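Local coordinates for protein carbohydrate deacetylase (Enterococcus faecalis, PDB 2I5I) that probably catalyses the magnesium-dependent deacetylation of acetylated carbohydrates, a step in the breakdown of oligosaccharides, and works as a homodimer, at residues T66-Q71 with S95-K100; Y182-K187 with E192-L197; L59-H64 with I115-S120. One frame throughout, in Å; residues are numbered along the deposited sequence.

Contact 1. Residues T66-Q71 with S95-K100; sequences TLTLNQ and SIFEEK
L67 reaches the second segment through one methyl: its CD1 lies 3.9 Å from CE2 of the F97 ring, with the two side chains crossing at about a right angle. The methyl approaches the ring obliquely. L67 also touches V106 and W110 of helix 103-117 and L140 of helix 138-151; L140 touches F97 as well.

T68, next along the loop, makes the better defined contact. Its CG2 methyl sits over one face of the F97 ring, 3.9 Å from the centroid and 24° off the ring normal, which meets the geometry of a CH-pi interaction. The methyl is displaced toward the rim, nearest CD1 at 3.6 Å and close to CG as well. The torsion separates the two branches of the threonine: OG1 falls between the backbone N and the carbonyl carbon (chi1 63°), while CG2 is anti to the carbonyl carbon and faces the phenylalanine. OG1, on the other branch, makes a weak hydrogen bond with H131 ND1.

F97 lies on the short, weakly bonded helix 94-97; beyond it K100 N bonds to F97 O at 2.9 Å. Through the CH-pi contact the ring backs T68, whose side chain lies about 4 Å from that of H130, the predicted magnesium ligand. A loop at the C-terminal end of a parallel strand, bordering the predicted metal site in this way, is consistent with the beta/alpha-barrel-like fold of YdjC-type deacetylases.

Contact 2. Residues Y182-K187 with E192-L197; sequences YQFYDK and ETILQL
An inverse gamma turn centred on F184 lies in the loop between strand 179-181 and helix 191-203, and this tight turn packs against the first part of the helix that follows. The evidence lies mainly in the ring of F184. With CG anti to the backbone N (chi1 -172°), the ring is carried to I194, whose terminal methyl CD1 stands over one face, 3.7 Å from the centroid and 18° off the normal. This is a CH-pi contact, shifted toward the CD1-CE1 side of the ring. The same isoleucine branch presses in a second atom, CG1, at 3.5 Å from F184 CE1, so two successive carbons of the isoleucine side chain lie against the aromatic group.

T193 meets the ring differently: its CG2 lies at the edge, near the ring plane, and 4.3 Å from F184 CD1. Its hydroxyl has another task, since OG1 hydrogen-bonds to A188 O in the intervening loop.

One helical turn after T193, L197 divides its two methyls between the residues of the turn. CD1 is 4.2 Å from F184 CB, whereas CD2 approaches Q183 OE1 at 3.3 Å. The glutamine chain is bent at chi2 (98°), which brings its amide beside this leucine. The oxygen is buried by the contact and has no polar partner in the model, so the leucine methyl covers it without satisfying it.

Further layers close round this core. I238 of helix 231-239 touches both F184 and I194, V244 of helix 242-250 packs on I194, and strand 208-213 adds C213 against F184 and I211 against L197.

Contact 3. Residues L59-H64 with I115-S120; sequences LAIGVH and ISFMKS
F117, on the C-terminal part of helix 103-117, turns one rim of its ring, CD2-CE2-CZ, to strand 60-65 within a beta-alpha-beta crossover: the chain leaves strand 60-65, runs through a long connection and helix 103-117, and returns as the parallel neighbour 127-129. Three consecutive strand residues receive the ring. I61 CG2 sits at its edge, in the ring plane, 3.7 Å from F117 CZ. V63 approaches obliquely, its CB 3.8 Å from F117 CD2. Between them, G62 offers backbone instead of a side chain, with its carbonyl O 3.3 Å from F117 CE2. The phenylalanine CG is anti to the backbone N (chi1 -176°), an orientation that extends the ring from the helix to the strand.

The next shell confines these groups. M49 of helix 45-55 touches both I61 and F117, A38 of strand 35-38 packs on F117, and the F45 ring meets it. The strand is bonded on both flanks, G62 to T36 and A38, V63 to H126, and carries H64, a possible metal ligand whose ND1 bonds D128 OD1. I115 and M118, a selenomethionine, pack on K6 and E259 of the second subunit.

S120 OG also bonds R122 N. F117 O accepts two bonds from one residue, S120 N at 2.9 Å and S120 OG at 2.8 Å, the hydroxyl arriving at a C=O...O angle of 158°.

How the contacts relate
Contact 3 encloses contact 1 in sequence: strand 60-65 runs straight on into 66-71, helix 94-97 follows, and then helix 103-117, whose C-terminal part leads into 115-120. The centres of these two lie 21 Å apart, and apart from that chain junction they do not touch. Contact 2 comes later, 26 Å from contact 1 and 27 Å from contact 3, on the opposite side of the chain's centre from contact 3. The parallel sheet is the common frame: contact 2 packs a strand-to-helix loop on its own helix, contact 3 a helix on its strand. Contact 1 borders the predicted metal site, while the other two join helices to the sheet framework.

Contact 1. Residues T66-Q71 with S95-K100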
ATOM      1  N   THR A  66      -7.937   4.992 -30.487  1.00 16.95           N
ATOM      2  CA  THR A  66      -7.681   6.156 -31.302  1.00 18.41           C
ATOM      3  C   THR A  66      -7.069   5.839 -32.668  1.00 18.43           C
ATOM      4  O   THR A  66      -6.371   4.844 -32.885  1.00 23.67           O
ATOM      5  CB  THR A  66      -6.738   7.155 -30.569  1.00 19.24           C
ATOM      6  OG1 THR A  66      -6.667   8.374 -31.314  1.00 19.48           O
ATOM      7  CG2 THR A  66      -5.357   6.564 -30.459  1.00 24.81           C
ATOM      8  N   LEU A  67      -7.377   6.740 -33.589  1.00 17.66           N
ATOM      9  CA  LEU A  67      -6.777   6.815 -34.897  1.00 19.65           C
ATOM     10  C   LEU A  67      -6.236   8.214 -35.184  1.00 21.63           C
ATOM     11  O   LEU A  67      -5.694   8.450 -36.256  1.00 21.45           O
ATOM     12  CB  LEU A  67      -7.796   6.466 -35.994  1.00 20.88           C
ATOM     13  CG  LEU A  67      -8.245   5.006 -36.034  1.00 21.81           C
ATOM     14  CD1 LEU A  67      -9.336   4.796 -37.078  1.00 28.68           C
ATOM     15  CD2 LEU A  67      -7.078   4.072 -36.307  1.00 24.32           C
ATOM     16  N   THR A  68      -6.387   9.146 -34.236  1.00 24.09           N
ATOM     17  CA  THR A  68      -6.177  10.557 -34.554  1.00 23.19           C
ATOM     18  C   THR A  68      -5.470  11.314 -33.434  1.00 35.11           C
ATOM     19  O   THR A  68      -5.470  12.543 -33.421  1.00 28.77           O
ATOM     20  CB  THR A  68      -7.541  11.250 -34.807  1.00 22.47           C
ATOM     21  OG1 THR A  68      -8.305  11.187 -33.596  1.00 24.75           O
ATOM     22  CG2 THR A  68      -8.378  10.543 -35.858  1.00 26.60           C
ATOM     23  N   LEU A  69      -4.883  10.608 -32.471  1.00 28.62           N
ATOM     24  CA  LEU A  69      -4.277  11.282 -31.320  1.00 27.65           C
ATOM     25  C   LEU A  69      -3.098  12.134 -31.804  1.00 27.47           C
ATOM     26  O   LEU A  69      -2.122  11.643 -32.370  1.00 24.00           O
ATOM     27  CB  LEU A  69      -3.845  10.314 -30.244  1.00 27.52           C
ATOM     28  CG  LEU A  69      -3.248  10.828 -28.935  1.00 29.30           C
ATOM     29  CD1 LEU A  69      -4.277  11.556 -28.090  1.00 30.52           C
ATOM     30  CD2 LEU A  69      -2.666   9.676 -28.121  1.00 27.91           C
ATOM     31  N   ASN A  70      -3.240  13.430 -31.561  1.00 28.04           N
ATOM     32  CA  ASN A  70      -2.223  14.394 -31.914  1.00 29.48           C
ATOM     33  C   ASN A  70      -0.890  13.984 -31.297  1.00 26.38           C
ATOM     34  O   ASN A  70      -0.815  13.678 -30.119  1.00 34.77           O
ATOM     35  CB  ASN A  70      -2.678  15.789 -31.489  1.00 34.22           C
ATOM     36  CG  ASN A  70      -1.739  16.896 -31.898  1.00 39.91           C
ATOM     37  OD1 ASN A  70      -1.336  17.631 -30.997  1.00 44.58           O
ATOM     38  ND2 ASN A  70      -1.380  17.066 -33.163  1.00 38.49           N
ATOM     39  N   GLN A  71       0.132  13.952 -32.129  1.00 27.32           N
ATOM     40  CA  GLN A  71       1.533  13.802 -31.808  1.00 33.34           C
ATOM     41  C   GLN A  71       1.873  12.428 -31.266  1.00 35.31           C
ATOM     42  O   GLN A  71       2.870  12.210 -30.574  1.00 28.92           O
ATOM     43  CB  GLN A  71       1.950  14.895 -30.816  1.00 28.42           C
ATOM     44  CG  GLN A  71       1.977  16.279 -31.487  1.00 27.32           C
ATOM     45  CD  GLN A  71       2.180  17.352 -30.424  1.00 33.62           C
ATOM     46  OE1 GLN A  71       1.336  18.246 -30.282  1.00 38.18           O
ATOM     47  NE2 GLN A  71       3.254  17.198 -29.678  1.00 34.57           N
ATOM     48  N   SER A  95      -9.428  15.626 -39.026  1.00 31.49           N
ATOM     49  CA  SER A  95     -10.015  16.292 -40.177  1.00 31.83           C
ATOM     50  C   SER A  95      -9.791  15.478 -41.448  1.00 28.73           C
ATOM     51  O   SER A  95     -10.590  15.567 -42.384  1.00 38.16           O
ATOM     52  CB  SER A  95      -9.435  17.689 -40.417  1.00 36.43           C
ATOM     53  OG  SER A  95      -8.247  17.556 -41.206  1.00 47.62           O
ATOM     54  N   ILE A  96      -8.715  14.685 -41.508  1.00 31.06           N
ATOM     55  CA  ILE A  96      -8.490  14.002 -42.787  1.00 31.95           C
ATOM     56  C   ILE A  96      -8.351  12.496 -42.700  1.00 31.72           C
ATOM     57  O   ILE A  96      -8.076  11.870 -43.733  1.00 30.10           O
ATOM     58  CB  ILE A  96      -7.240  14.602 -43.470  1.00 47.22           C
ATOM     59  CG1 ILE A  96      -6.020  14.705 -42.554  1.00 41.17           C
ATOM     60  CG2 ILE A  96      -7.583  15.953 -44.096  1.00 42.38           C
ATOM     61  CD1 ILE A  96      -4.715  14.328 -43.215  1.00 61.74           C
ATOM     62  N   PHE A  97      -8.528  11.884 -41.527  1.00 30.21           N
ATOM     63  CA  PHE A  97      -8.229  10.469 -41.373  1.00 30.49           C
ATOM     64  C   PHE A  97      -9.231   9.547 -42.073  1.00 23.99           C
ATOM     65  O   PHE A  97      -8.803   8.490 -42.564  1.00 25.68           O
ATOM     66  CB  PHE A  97      -8.177  10.081 -39.887  1.00 27.19           C
ATOM     67  CG  PHE A  97      -9.512   9.683 -39.282  1.00 21.45           C
ATOM     68  CD1 PHE A  97     -10.409  10.639 -38.846  1.00 19.93           C
ATOM     69  CD2 PHE A  97      -9.851   8.345 -39.172  1.00 24.51           C
ATOM     70  CE1 PHE A  97     -11.617  10.279 -38.296  1.00 21.99           C
ATOM     71  CE2 PHE A  97     -11.056   7.970 -38.612  1.00 21.96           C
ATOM     72  CZ  PHE A  97     -11.938   8.942 -38.163  1.00 24.56           C
ATOM     73  N   GLU A  98     -10.494   9.947 -42.085  1.00 26.14           N
ATOM     74  CA  GLU A  98     -11.560   9.031 -42.505  1.00 29.46           C
ATOM     75  C   GLU A  98     -11.298   8.469 -43.901  1.00 29.80           C
ATOM     76  O   GLU A  98     -11.580   7.303 -44.161  1.00 31.79           O
ATOM     77  CB  GLU A  98     -12.915   9.727 -42.445  1.00 26.95           C
ATOM     78  CG  GLU A  98     -14.060   8.749 -42.620  1.00 30.15           C
ATOM     79  CD  GLU A  98     -15.416   9.393 -42.750  1.00 39.95           C
ATOM     80  OE1 GLU A  98     -15.513  10.631 -42.892  1.00 46.84           O
ATOM     81  OE2 GLU A  98     -16.404   8.626 -42.716  1.00 38.88           O
ATOM     82  N   GLU A  99     -10.762   9.317 -44.758  1.00 34.02           N
ATOM     83  CA  GLU A  99     -10.473   9.054 -46.156  1.00 42.02           C
ATOM     84  C   GLU A  99      -9.233   8.200 -46.352  1.00 43.14           C
ATOM     85  O   GLU A  99      -9.031   7.547 -47.376  1.00 48.98           O
ATOM     86  CB  GLU A  99     -10.289  10.387 -46.907  1.00 45.04           C
ATOM     87  N   LYS A 100      -8.338   8.183 -45.360  1.00 38.52           N
ATOM     88  CA  LYS A 100      -7.079   7.486 -45.613  1.00 30.56           C
ATOM     89  C   LYS A 100      -7.095   6.054 -45.126  1.00 26.19           C
ATOM     90  O   LYS A 100      -6.496   5.163 -45.721  1.00 33.20           O
ATOM     91  CB  LYS A 100      -5.953   8.249 -44.910  1.00 35.54           C
ATOM     92  CG  LYS A 100      -5.878   9.714 -45.322  1.00 33.88           C
ATOM     93  CD  LYS A 100      -4.606   9.940 -46.123  1.00 38.84           C
ATOM     94  CE  LYS A 100      -4.669  11.253 -46.895  1.00 35.86           C
ATOM     95  NZ  LYS A 100      -3.764  11.156 -48.078  1.00 40.06           N
TER

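Contact 2. Residues Y182-K187 with E192-L197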
ATOM      1  N   TYR A 182     -23.484  13.869 -24.975  1.00 28.03           N
ATOM      2  CA  TYR A 182     -22.212  14.418 -25.388  1.00 25.57           C
ATOM      3  C   TYR A 182     -22.146  15.941 -25.254  1.00 23.19           C
ATOM      4  O   TYR A 182     -21.152  16.516 -25.703  1.00 24.12           O
ATOM      5  CB  TYR A 182     -21.940  14.039 -26.856  1.00 28.31           C
ATOM      6  CG  TYR A 182     -23.006  14.596 -27.792  1.00 29.82           C
ATOM      7  CD1 TYR A 182     -24.193  13.905 -27.989  1.00 34.96           C
ATOM      8  CD2 TYR A 182     -22.835  15.798 -28.465  1.00 32.38           C
ATOM      9  CE1 TYR A 182     -25.182  14.396 -28.831  1.00 32.53           C
ATOM     10  CE2 TYR A 182     -23.812  16.305 -29.311  1.00 34.87           C
ATOM     11  CZ  TYR A 182     -24.978  15.588 -29.488  1.00 39.71           C
ATOM     12  OH  TYR A 182     -25.958  16.078 -30.327  1.00 43.28           O
ATOM     13  N   GLN A 183     -23.163  16.582 -24.704  1.00 26.46           N
ATOM     14  CA  GLN A 183     -23.330  18.024 -24.827  1.00 25.88           C
ATOM     15  C   GLN A 183     -22.448  18.841 -23.886  1.00 23.60           C
ATOM     16  O   GLN A 183     -22.287  20.047 -24.110  1.00 26.15           O
ATOM     17  CB  GLN A 183     -24.803  18.397 -24.614  1.00 26.24           C
ATOM     18  CG  GLN A 183     -25.670  17.952 -25.791  1.00 30.43           C
ATOM     19  CD  GLN A 183     -26.353  16.633 -25.495  1.00 35.61           C
ATOM     20  OE1 GLN A 183     -25.836  15.809 -24.747  1.00 30.68           O
ATOM     21  NE2 GLN A 183     -27.519  16.430 -26.091  1.00 41.15           N
ATOM     22  N   PHE A 184     -21.876  18.173 -22.888  1.00 25.75           N
ATOM     23  CA  PHE A 184     -21.081  18.873 -21.874  1.00 26.86           C
ATOM     24  C   PHE A 184     -19.673  19.108 -22.382  1.00 19.92           C
ATOM     25  O   PHE A 184     -18.789  18.286 -22.160  1.00 24.72           O
ATOM     26  CB  PHE A 184     -21.072  18.076 -20.578  1.00 29.27           C
ATOM     27  CG  PHE A 184     -20.444  18.771 -19.385  1.00 28.08           C
ATOM     28  CD1 PHE A 184     -21.025  19.878 -18.794  1.00 28.23           C
ATOM     29  CD2 PHE A 184     -19.266  18.263 -18.860  1.00 30.15           C
ATOM     30  CE1 PHE A 184     -20.451  20.485 -17.691  1.00 26.46           C
ATOM     31  CE2 PHE A 184     -18.673  18.873 -17.774  1.00 27.11           C
ATOM     32  CZ  PHE A 184     -19.268  19.984 -17.201  1.00 24.77           C
ATOM     33  N   TYR A 185     -19.460  20.221 -23.082  1.00 24.11           N
ATOM     34  CA  TYR A 185     -18.233  20.484 -23.783  1.00 30.22           C
ATOM     35  C   TYR A 185     -18.091  21.944 -24.210  1.00 33.51           C
ATOM     36  O   TYR A 185     -19.033  22.545 -24.720  1.00 27.38           O
ATOM     37  CB  TYR A 185     -18.149  19.590 -25.039  1.00 29.69           C
ATOM     38  CG  TYR A 185     -16.934  19.887 -25.875  1.00 29.31           C
ATOM     39  CD1 TYR A 185     -15.666  19.455 -25.497  1.00 34.16           C
ATOM     40  CD2 TYR A 185     -17.063  20.621 -27.049  1.00 36.50           C
ATOM     41  CE1 TYR A 185     -14.565  19.744 -26.280  1.00 39.30           C
ATOM     42  CE2 TYR A 185     -15.960  20.913 -27.826  1.00 37.39           C
ATOM     43  CZ  TYR A 185     -14.716  20.475 -27.438  1.00 35.66           C
ATOM     44  OH  TYR A 185     -13.630  20.775 -28.233  1.00 36.76           O
ATOM     45  N   ASP A 186     -16.888  22.462 -23.995  1.00 34.30           N
ATOM     46  CA  ASP A 186     -16.500  23.805 -24.438  1.00 37.47           C
ATOM     47  C   ASP A 186     -17.538  24.866 -24.137  1.00 32.15           C
ATOM     48  O   ASP A 186     -17.769  25.197 -22.962  1.00 33.04           O
ATOM     49  CB  ASP A 186     -16.139  23.696 -25.930  1.00 51.71           C
ATOM     50  CG  ASP A 186     -15.239  24.837 -26.368  1.00 59.02           C
ATOM     51  OD1 ASP A 186     -14.462  25.334 -25.525  1.00 49.58           O
ATOM     52  OD2 ASP A 186     -15.287  25.247 -27.548  1.00 51.88           O
ATOM     53  N   LYS A 187     -18.254  25.515 -25.062  1.00 36.44           N
ATOM     54  CA  LYS A 187     -19.053  26.668 -24.623  1.00 39.38           C
ATOM     55  C   LYS A 187     -20.287  26.282 -23.826  1.00 40.67           C
ATOM     56  O   LYS A 187     -21.039  27.140 -23.348  1.00 44.83           O
ATOM     57  CB  LYS A 187     -19.395  27.505 -25.860  1.00 43.35           C
ATOM     58  CG  LYS A 187     -18.137  28.022 -26.553  1.00 45.58           C
ATOM     59  CD  LYS A 187     -17.564  29.244 -25.850  1.00 63.70           C
ATOM     60  N   GLU A 192     -25.587  24.473 -15.368  1.00 26.73           N
ATOM     61  CA  GLU A 192     -26.903  24.469 -15.999  1.00 32.97           C
ATOM     62  C   GLU A 192     -27.003  23.355 -17.030  1.00 30.22           C
ATOM     63  O   GLU A 192     -27.993  22.617 -17.054  1.00 38.89           O
ATOM     64  CB  GLU A 192     -27.204  25.838 -16.634  1.00 33.29           C
ATOM     65  N   THR A 193     -25.985  23.211 -17.866  1.00 28.93           N
ATOM     66  CA  THR A 193     -25.948  22.161 -18.872  1.00 32.25           C
ATOM     67  C   THR A 193     -26.141  20.807 -18.194  1.00 36.72           C
ATOM     68  O   THR A 193     -26.864  19.946 -18.689  1.00 28.41           O
ATOM     69  CB  THR A 193     -24.645  22.171 -19.675  1.00 31.03           C
ATOM     70  OG1 THR A 193     -24.493  23.390 -20.405  1.00 30.82           O
ATOM     71  CG2 THR A 193     -24.681  21.104 -20.768  1.00 31.82           C
ATOM     72  N   ILE A 194     -25.477  20.650 -17.049  1.00 29.90           N
ATOM     73  CA  ILE A 194     -25.482  19.385 -16.341  1.00 27.15           C
ATOM     74  C   ILE A 194     -26.883  19.084 -15.809  1.00 25.16           C
ATOM     75  O   ILE A 194     -27.327  17.937 -15.871  1.00 30.08           O
ATOM     76  CB  ILE A 194     -24.491  19.370 -15.160  1.00 26.45           C
ATOM     77  CG1 ILE A 194     -23.024  19.309 -15.575  1.00 32.06           C
ATOM     78  CG2 ILE A 194     -24.847  18.243 -14.193  1.00 30.26           C
ATOM     79  CD1 ILE A 194     -22.597  17.998 -16.192  1.00 23.73           C
ATOM     80  N   LEU A 195     -27.562  20.106 -15.286  1.00 27.09           N
ATOM     81  CA  LEU A 195     -28.906  19.896 -14.755  1.00 31.15           C
ATOM     82  C   LEU A 195     -29.830  19.482 -15.907  1.00 24.82           C
ATOM     83  O   LEU A 195     -30.614  18.554 -15.760  1.00 37.11           O
ATOM     84  CB  LEU A 195     -29.455  21.140 -14.061  1.00 38.68           C
ATOM     85  CG  LEU A 195     -28.602  21.731 -12.933  1.00 43.33           C
ATOM     86  CD1 LEU A 195     -29.247  22.959 -12.314  1.00 45.36           C
ATOM     87  CD2 LEU A 195     -28.348  20.702 -11.843  1.00 30.18           C
ATOM     88  N   GLN A 196     -29.667  20.188 -17.009  1.00 25.56           N
ATOM     89  CA  GLN A 196     -30.366  19.937 -18.259  1.00 31.70           C
ATOM     90  C   GLN A 196     -30.223  18.489 -18.703  1.00 33.72           C
ATOM     91  O   GLN A 196     -31.175  17.792 -19.018  1.00 34.74           O
ATOM     92  CB  GLN A 196     -29.815  20.814 -19.379  1.00 39.40           C
ATOM     93  CG  GLN A 196     -30.479  22.165 -19.594  1.00 56.06           C
ATOM     94  CD  GLN A 196     -29.600  23.029 -20.497  1.00 57.58           C
ATOM     95  OE1 GLN A 196     -29.312  22.621 -21.623  1.00 65.38           O
ATOM     96  NE2 GLN A 196     -29.168  24.184 -19.999  1.00 66.42           N
ATOM     97  N   LEU A 197     -28.970  18.030 -18.729  1.00 28.36           N
ATOM     98  CA  LEU A 197     -28.754  16.643 -19.119  1.00 32.77           C
ATOM     99  C   LEU A 197     -29.396  15.707 -18.107  1.00 29.17           C
ATOM    100  O   LEU A 197     -29.887  14.638 -18.458  1.00 31.85           O
ATOM    101  CB  LEU A 197     -27.261  16.359 -19.241  1.00 29.92           C
ATOM    102  CG  LEU A 197     -26.526  17.062 -20.369  1.00 27.57           C
ATOM    103  CD1 LEU A 197     -25.025  16.808 -20.272  1.00 26.47           C
ATOM    104  CD2 LEU A 197     -27.047  16.624 -21.737  1.00 37.53           C
TER

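Contact 3. Residues L59-H64 with I115-S120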
ATOM      1  N   LEU A  59     -12.037   3.574  -9.105  1.00 20.81           N
ATOM      2  CA  LEU A  59     -12.370   4.156 -10.415  1.00 17.28           C
ATOM      3  C   LEU A  59     -12.454   3.098 -11.502  1.00 17.74           C
ATOM      4  O   LEU A  59     -11.538   2.299 -11.674  1.00 19.63           O
ATOM      5  CB  LEU A  59     -11.353   5.234 -10.769  1.00 19.96           C
ATOM      6  CG  LEU A  59     -11.447   5.866 -12.159  1.00 19.91           C
ATOM      7  CD1 LEU A  59     -12.801   6.524 -12.354  1.00 27.64           C
ATOM      8  CD2 LEU A  59     -10.334   6.874 -12.394  1.00 20.86           C
ATOM      9  N   ALA A  60     -13.579   3.103 -12.231  1.00 19.47           N
ATOM     10  CA  ALA A  60     -13.713   2.132 -13.322  1.00 20.87           C
ATOM     11  C   ALA A  60     -13.012   2.658 -14.565  1.00 14.65           C
ATOM     12  O   ALA A  60     -13.038   3.845 -14.891  1.00 17.58           O
ATOM     13  CB  ALA A  60     -15.178   1.817 -13.568  1.00 21.66           C
ATOM     14  N   ILE A  61     -12.333   1.760 -15.291  1.00 18.02           N
ATOM     15  CA  ILE A  61     -11.512   2.181 -16.408  1.00 16.54           C
ATOM     16  C   ILE A  61     -11.688   1.310 -17.663  1.00 19.30           C
ATOM     17  O   ILE A  61     -11.526   0.096 -17.575  1.00 19.42           O
ATOM     18  CB  ILE A  61     -10.014   2.166 -16.027  1.00 16.93           C
ATOM     19  CG1 ILE A  61      -9.739   2.989 -14.764  1.00 17.00           C
ATOM     20  CG2 ILE A  61      -9.149   2.611 -17.187  1.00 20.67           C
ATOM     21  CD1 ILE A  61      -8.279   2.931 -14.347  1.00 21.22           C
ATOM     22  N   GLY A  62     -11.999   1.958 -18.773  1.00 18.67           N
ATOM     23  CA  GLY A  62     -12.146   1.332 -20.079  1.00 20.32           C
ATOM     24  C   GLY A  62     -11.035   1.781 -21.009  1.00 24.44           C
ATOM     25  O   GLY A  62     -10.156   2.585 -20.656  1.00 21.05           O
ATOM     26  N   VAL A  63     -11.065   1.264 -22.244  1.00 19.82           N
ATOM     27  CA  VAL A  63      -9.992   1.558 -23.195  1.00 18.57           C
ATOM     28  C   VAL A  63     -10.463   2.578 -24.233  1.00 23.25           C
ATOM     29  O   VAL A  63     -11.507   2.417 -24.875  1.00 19.57           O
ATOM     30  CB  VAL A  63      -9.452   0.279 -23.858  1.00 18.72           C
ATOM     31  CG1 VAL A  63     -10.556  -0.523 -24.551  1.00 22.47           C
ATOM     32  CG2 VAL A  63      -8.339   0.581 -24.852  1.00 18.70           C
ATOM     33  N   HIS A  64      -9.686   3.649 -24.370  1.00 19.56           N
ATOM     34  CA  HIS A  64      -9.887   4.753 -25.278  1.00 20.00           C
ATOM     35  C   HIS A  64      -9.132   4.507 -26.585  1.00 24.94           C
ATOM     36  O   HIS A  64      -7.955   4.830 -26.738  1.00 19.34           O
ATOM     37  CB  HIS A  64      -9.397   6.051 -24.639  1.00 25.91           C
ATOM     38  CG  HIS A  64     -10.151   7.285 -25.016  1.00 23.04           C
ATOM     39  ND1 HIS A  64     -11.513   7.325 -25.158  1.00 17.99           N
ATOM     40  CD2 HIS A  64      -9.738   8.546 -25.270  1.00 22.12           C
ATOM     41  CE1 HIS A  64     -11.917   8.533 -25.485  1.00 22.67           C
ATOM     42  NE2 HIS A  64     -10.847   9.307 -25.563  1.00 21.92           N
ATOM     43  N   ILE A 115      -4.741  -5.006 -26.471  1.00 19.06           N
ATOM     44  CA  ILE A 115      -3.710  -5.840 -25.845  1.00 24.66           C
ATOM     45  C   ILE A 115      -2.735  -4.995 -25.028  1.00 20.42           C
ATOM     46  O   ILE A 115      -2.299  -5.401 -23.954  1.00 27.61           O
ATOM     47  CB  ILE A 115      -2.959  -6.643 -26.905  1.00 24.22           C
ATOM     48  CG1 ILE A 115      -3.866  -7.787 -27.428  1.00 23.85           C
ATOM     49  CG2 ILE A 115      -1.635  -7.173 -26.447  1.00 22.69           C
ATOM     50  CD1 ILE A 115      -4.096  -7.574 -28.897  1.00 36.02           C
ATOM     51  N   SER A 116      -2.432  -3.812 -25.538  1.00 20.45           N
ATOM     52  CA  SER A 116      -1.539  -2.877 -24.878  1.00 19.66           C
ATOM     53  C   SER A 116      -2.153  -2.415 -23.549  1.00 24.60           C
ATOM     54  O   SER A 116      -1.416  -2.375 -22.573  1.00 20.10           O
ATOM     55  CB  SER A 116      -1.209  -1.687 -25.758  1.00 20.06           C
ATOM     56  OG  SER A 116      -0.508  -2.116 -26.912  1.00 23.68           O
ATOM     57  N   PHE A 117      -3.436  -2.089 -23.532  1.00 21.29           N
ATOM     58  CA  PHE A 117      -4.101  -1.774 -22.275  1.00 16.00           C
ATOM     59  C   PHE A 117      -3.831  -2.874 -21.254  1.00 23.65           C
ATOM     60  O   PHE A 117      -3.546  -2.583 -20.084  1.00 22.10           O
ATOM     61  CB  PHE A 117      -5.609  -1.621 -22.469  1.00 19.49           C
ATOM     62  CG  PHE A 117      -6.434  -1.208 -21.267  1.00 17.50           C
ATOM     63  CD1 PHE A 117      -6.825  -2.032 -20.242  1.00 20.88           C
ATOM     64  CD2 PHE A 117      -6.822   0.127 -21.175  1.00 23.24           C
ATOM     65  CE1 PHE A 117      -7.535  -1.614 -19.131  1.00 18.76           C
ATOM     66  CE2 PHE A 117      -7.543   0.580 -20.087  1.00 17.77           C
ATOM     67  CZ  PHE A 117      -7.898  -0.276 -19.067  1.00 17.81           C
HETATM   68  N   MSE A 118      -4.021  -4.120 -21.692  1.00 20.15           N
HETATM   69  CA  MSE A 118      -3.995  -5.214 -20.712  1.00 24.24           C
HETATM   70  C   MSE A 118      -2.585  -5.477 -20.191  1.00 21.14           C
HETATM   71  O   MSE A 118      -2.414  -6.256 -19.253  1.00 22.75           O
HETATM   72  CB  MSE A 118      -4.681  -6.482 -21.273  1.00 26.70           C
HETATM   73  CG  MSE A 118      -6.193  -6.254 -21.310  1.00 39.58           C
HETATM   74 SE   MSE A 118      -7.249  -7.609 -21.908  0.75 29.04          SE
HETATM   75  CE  MSE A 118      -6.291  -8.194 -23.254  1.00  9.01           C
ATOM     76  N   LYS A 119      -1.566  -4.827 -20.725  1.00 18.74           N
ATOM     77  CA  LYS A 119      -0.219  -4.854 -20.138  1.00 25.52           C
ATOM     78  C   LYS A 119      -0.220  -4.179 -18.764  1.00 25.04           C
ATOM     79  O   LYS A 119       0.700  -4.386 -17.964  1.00 23.20           O
ATOM     80  CB  LYS A 119       0.792  -4.205 -21.082  1.00 25.34           C
ATOM     81  CG  LYS A 119       1.058  -5.049 -22.328  1.00 27.62           C
ATOM     82  CD  LYS A 119       2.149  -4.484 -23.223  1.00 37.48           C
ATOM     83  CE  LYS A 119       1.915  -4.934 -24.659  1.00 45.80           C
ATOM     84  NZ  LYS A 119       2.921  -4.362 -25.595  1.00 64.13           N
ATOM     85  N   SER A 120      -1.266  -3.420 -18.466  1.00 22.88           N
ATOM     86  CA  SER A 120      -1.482  -2.836 -17.149  1.00 20.83           C
ATOM     87  C   SER A 120      -1.847  -3.872 -16.094  1.00 24.24           C
ATOM     88  O   SER A 120      -2.021  -3.566 -14.906  1.00 24.81           O
ATOM     89  CB  SER A 120      -2.591  -1.794 -17.306  1.00 21.30           C
ATOM     90  OG  SER A 120      -3.867  -2.411 -17.316  1.00 23.17           O
TER